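Local coordinates for protein enoyl-CoA hydratase/isomerase (Shewanella pealeana, PDB 4KPK) that probably acts on acyl-CoA thioesters as an enoyl-CoA hydratase or isomerase of the crotonase family, at residues M71-N81 with L126-K135. Residues are numbered along the deposited sequence; the frame is centred on the assembly and turned at random.
Sequences MIQVLEHFKRN and LMSMLDKFPK
Lys135 turns CG anti to its own carbonyl carbon (chi1 -67°) and then runs fully extended, a shape that carries NZ to the C-terminal end of helix 65-80, while Phe133, with CG anti to the backbone N (chi1 -159°), swings its ring back toward the same turn. The example comes from the crotonase fold, where helix 65-80, which lies on strands 41-46 and 49-54, packs beside helix 113-132; their facing segments run in roughly the same direction, at 28°, with axes 10.0 Å apart. A helix end leaves carbonyls without amide partners, and here one ammonium group gathers the carbonyls of Phe78 and Lys79 in the last turn and of Asn81 just past it. Lys135 NZ meets Phe78 O at 2.9 Å, in the carbonyl plane, and Asn81 O at 2.8 Å, tilted out of its plane; the third bond, to Lys79 O, is reached from above the carbonyl plane. The positive charge would also be favoured by the helix dipole. Cut back to an alanine, this position is likely to leave the three oxygens without their shared donor and the 133-135 loop tied less firmly to the helix end. Beside this three-way grip the Phe133 ring presents its edge to Leu75 O, with CE1 3.4 Å from that oxygen, and CZ lies against Phe78 CB. Pro134 lies across the aliphatic stem of Lys79. Farther back along the helices the seam is apolar: Leu75 points CD1 between Leu126 CD1 and Leu130 CB, and the bent selenomethionine Met129 crosses Ile72 at about a right angle. Met71 and Leu130 both also touch Leu152, so helix 148-155 joins the same apolar core. At the far end of the seam, Leu126 CD1 rests 3.8 Å from Met71 CB.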
# COMPACT_ATOMS: atom_id res chain seq x y z
N MSE A 71 -19.61 8.78 -21.52
CA MSE A 71 -18.25 8.94 -20.97
C MSE A 71 -17.27 8.13 -21.76
O MSE A 71 -16.18 8.62 -22.06
CB MSE A 71 -18.28 8.56 -19.49
CG MSE A 71 -18.69 9.79 -18.65
SE MSE A 71 -18.71 9.30 -16.74
CE MSE A 71 -19.50 10.91 -15.90
N ILE A 72 -17.65 6.89 -22.12
CA ILE A 72 -16.85 6.07 -23.07
C ILE A 72 -16.56 6.80 -24.38
O ILE A 72 -15.42 6.89 -24.82
CB ILE A 72 -17.50 4.69 -23.32
CG1 ILE A 72 -17.55 3.90 -21.98
CG2 ILE A 72 -16.79 3.87 -24.42
CD1 ILE A 72 -18.44 2.69 -21.98
N GLN A 73 -17.59 7.37 -25.00
CA GLN A 73 -17.42 8.09 -26.24
C GLN A 73 -16.45 9.29 -26.13
O GLN A 73 -15.64 9.50 -27.03
CB GLN A 73 -18.77 8.63 -26.71
CG GLN A 73 -19.72 7.61 -27.29
CD GLN A 73 -21.04 8.24 -27.66
OE1 GLN A 73 -21.08 9.21 -28.44
NE2 GLN A 73 -22.13 7.72 -27.10
N VAL A 74 -16.58 10.09 -25.06
CA VAL A 74 -15.70 11.22 -24.89
C VAL A 74 -14.23 10.79 -24.68
O VAL A 74 -13.26 11.40 -25.21
CB VAL A 74 -16.17 12.09 -23.74
CG1 VAL A 74 -15.13 13.19 -23.44
CG2 VAL A 74 -17.52 12.72 -24.04
N LEU A 75 -14.05 9.72 -23.91
CA LEU A 75 -12.73 9.14 -23.73
C LEU A 75 -12.16 8.67 -25.06
O LEU A 75 -11.01 8.98 -25.35
CB LEU A 75 -12.73 7.96 -22.75
CG LEU A 75 -12.97 8.24 -21.27
CD1 LEU A 75 -12.76 6.96 -20.46
CD2 LEU A 75 -12.05 9.36 -20.78
N GLU A 76 -12.94 7.91 -25.84
CA GLU A 76 -12.40 7.42 -27.13
C GLU A 76 -12.12 8.64 -28.01
O GLU A 76 -11.08 8.71 -28.63
CB GLU A 76 -13.31 6.41 -27.81
CG GLU A 76 -13.12 6.33 -29.32
CD GLU A 76 -11.75 5.83 -29.85
OE1 GLU A 76 -10.65 6.15 -29.29
OE2 GLU A 76 -11.76 5.12 -30.89
N HIS A 77 -13.00 9.64 -27.99
CA HIS A 77 -12.73 10.86 -28.74
C HIS A 77 -11.37 11.51 -28.42
O HIS A 77 -10.58 11.81 -29.31
CB HIS A 77 -13.84 11.84 -28.53
CG HIS A 77 -13.63 13.14 -29.19
ND1 HIS A 77 -13.71 13.30 -30.55
CD2 HIS A 77 -13.36 14.37 -28.67
CE1 HIS A 77 -13.49 14.56 -30.86
NE2 HIS A 77 -13.25 15.23 -29.74
N PHE A 78 -11.05 11.68 -27.15
CA PHE A 78 -9.84 12.43 -26.79
C PHE A 78 -8.56 11.57 -26.84
O PHE A 78 -7.45 12.07 -27.04
CB PHE A 78 -10.01 13.11 -25.42
CG PHE A 78 -10.89 14.37 -25.46
CD1 PHE A 78 -10.61 15.41 -26.35
CD2 PHE A 78 -11.96 14.54 -24.57
CE1 PHE A 78 -11.38 16.56 -26.38
CE2 PHE A 78 -12.73 15.72 -24.58
CZ PHE A 78 -12.45 16.72 -25.50
N LYS A 79 -8.69 10.26 -26.67
CA LYS A 79 -7.57 9.40 -26.84
C LYS A 79 -7.02 9.53 -28.27
O LYS A 79 -5.83 9.63 -28.44
CB LYS A 79 -7.93 7.96 -26.55
CG LYS A 79 -6.72 7.08 -26.75
CD LYS A 79 -6.98 5.62 -26.42
CE LYS A 79 -5.78 4.81 -26.90
NZ LYS A 79 -5.71 3.47 -26.27
N ARG A 80 -7.89 9.54 -29.28
CA ARG A 80 -7.52 9.70 -30.71
C ARG A 80 -6.82 11.04 -30.99
O ARG A 80 -5.82 11.11 -31.73
CB ARG A 80 -8.77 9.65 -31.60
CG ARG A 80 -9.55 8.34 -31.60
CD ARG A 80 -10.64 8.34 -32.68
NE ARG A 80 -11.60 9.46 -32.58
CZ ARG A 80 -12.90 9.38 -32.21
NH1 ARG A 80 -13.47 8.23 -31.88
NH2 ARG A 80 -13.64 10.49 -32.18
N ASN A 81 -7.39 12.09 -30.40
CA ASN A 81 -7.05 13.48 -30.64
C ASN A 81 -5.62 13.82 -30.31
O ASN A 81 -5.18 13.66 -29.18
CB ASN A 81 -7.98 14.35 -29.82
CG ASN A 81 -8.09 15.73 -30.37
OD1 ASN A 81 -7.12 16.47 -30.43
ND2 ASN A 81 -9.27 16.09 -30.77
N LEU A 126 -15.65 1.32 -19.18
CA LEU A 126 -15.43 2.76 -18.76
C LEU A 126 -14.23 2.94 -17.78
O LEU A 126 -13.31 3.65 -18.08
CB LEU A 126 -16.71 3.34 -18.16
CG LEU A 126 -16.57 4.79 -17.60
CD1 LEU A 126 -15.91 5.69 -18.63
CD2 LEU A 126 -17.87 5.35 -17.11
N MSE A 127 -14.20 2.27 -16.65
CA MSE A 127 -13.11 2.42 -15.70
C MSE A 127 -11.76 2.02 -16.28
O MSE A 127 -10.74 2.68 -16.07
CB MSE A 127 -13.38 1.54 -14.53
CG MSE A 127 -14.56 1.89 -13.65
SE MSE A 127 -14.63 3.75 -12.96
CE MSE A 127 -16.60 3.90 -12.93
N SER A 128 -11.74 0.89 -16.99
CA SER A 128 -10.50 0.43 -17.58
C SER A 128 -9.89 1.43 -18.57
O SER A 128 -8.70 1.76 -18.47
CB SER A 128 -10.69 -0.94 -18.26
OG SER A 128 -9.43 -1.44 -18.62
N MSE A 129 -10.70 1.92 -19.51
CA MSE A 129 -10.24 2.90 -20.45
C MSE A 129 -9.78 4.19 -19.79
O MSE A 129 -8.83 4.82 -20.27
CB MSE A 129 -11.30 3.40 -21.43
CG MSE A 129 -11.82 2.31 -22.37
SE MSE A 129 -13.11 3.07 -23.67
CE MSE A 129 -12.60 4.96 -23.58
N LEU A 130 -10.45 4.62 -18.75
CA LEU A 130 -9.94 5.79 -18.01
C LEU A 130 -8.63 5.52 -17.32
O LEU A 130 -7.66 6.25 -17.47
CB LEU A 130 -10.96 6.24 -16.96
CG LEU A 130 -10.54 7.46 -16.12
CD1 LEU A 130 -10.19 8.67 -16.98
CD2 LEU A 130 -11.61 7.79 -15.10
N ASP A 131 -8.59 4.43 -16.59
CA ASP A 131 -7.40 4.08 -15.86
C ASP A 131 -6.15 3.95 -16.79
O ASP A 131 -5.01 4.34 -16.39
CB ASP A 131 -7.67 2.80 -15.09
CG ASP A 131 -6.55 2.44 -14.19
OD1 ASP A 131 -6.08 3.39 -13.56
OD2 ASP A 131 -6.12 1.24 -14.14
N LYS A 132 -6.39 3.48 -18.02
CA LYS A 132 -5.32 3.20 -19.01
C LYS A 132 -5.14 4.38 -19.95
O LYS A 132 -4.24 4.39 -20.75
CB LYS A 132 -5.67 1.92 -19.83
CG LYS A 132 -5.06 0.60 -19.39
CD LYS A 132 -5.07 0.45 -17.91
CE LYS A 132 -4.84 -0.97 -17.44
NZ LYS A 132 -5.64 -1.14 -16.15
N PHE A 133 -5.95 5.44 -19.83
CA PHE A 133 -5.86 6.58 -20.75
C PHE A 133 -4.41 7.03 -20.84
O PHE A 133 -3.79 7.22 -19.81
CB PHE A 133 -6.73 7.73 -20.24
CG PHE A 133 -7.12 8.73 -21.29
CD1 PHE A 133 -8.15 8.45 -22.17
CD2 PHE A 133 -6.50 9.97 -21.35
CE1 PHE A 133 -8.54 9.36 -23.11
CE2 PHE A 133 -6.86 10.91 -22.31
CZ PHE A 133 -7.88 10.61 -23.21
N PRO A 134 -3.83 7.13 -22.08
CA PRO A 134 -2.37 7.27 -22.23
C PRO A 134 -1.87 8.70 -22.09
O PRO A 134 -0.84 9.07 -22.67
CB PRO A 134 -2.10 6.73 -23.67
CG PRO A 134 -3.39 6.97 -24.37
CD PRO A 134 -4.46 6.68 -23.34
N LYS A 135 -2.57 9.47 -21.26
CA LYS A 135 -2.35 10.86 -21.09
C LYS A 135 -2.77 11.20 -19.64
O LYS A 135 -3.66 10.55 -19.07
CB LYS A 135 -3.24 11.64 -22.07
CG LYS A 135 -2.89 11.45 -23.54
CD LYS A 135 -3.99 11.92 -24.48
CE LYS A 135 -3.49 11.85 -25.92
NZ LYS A 135 -4.60 12.08 -26.89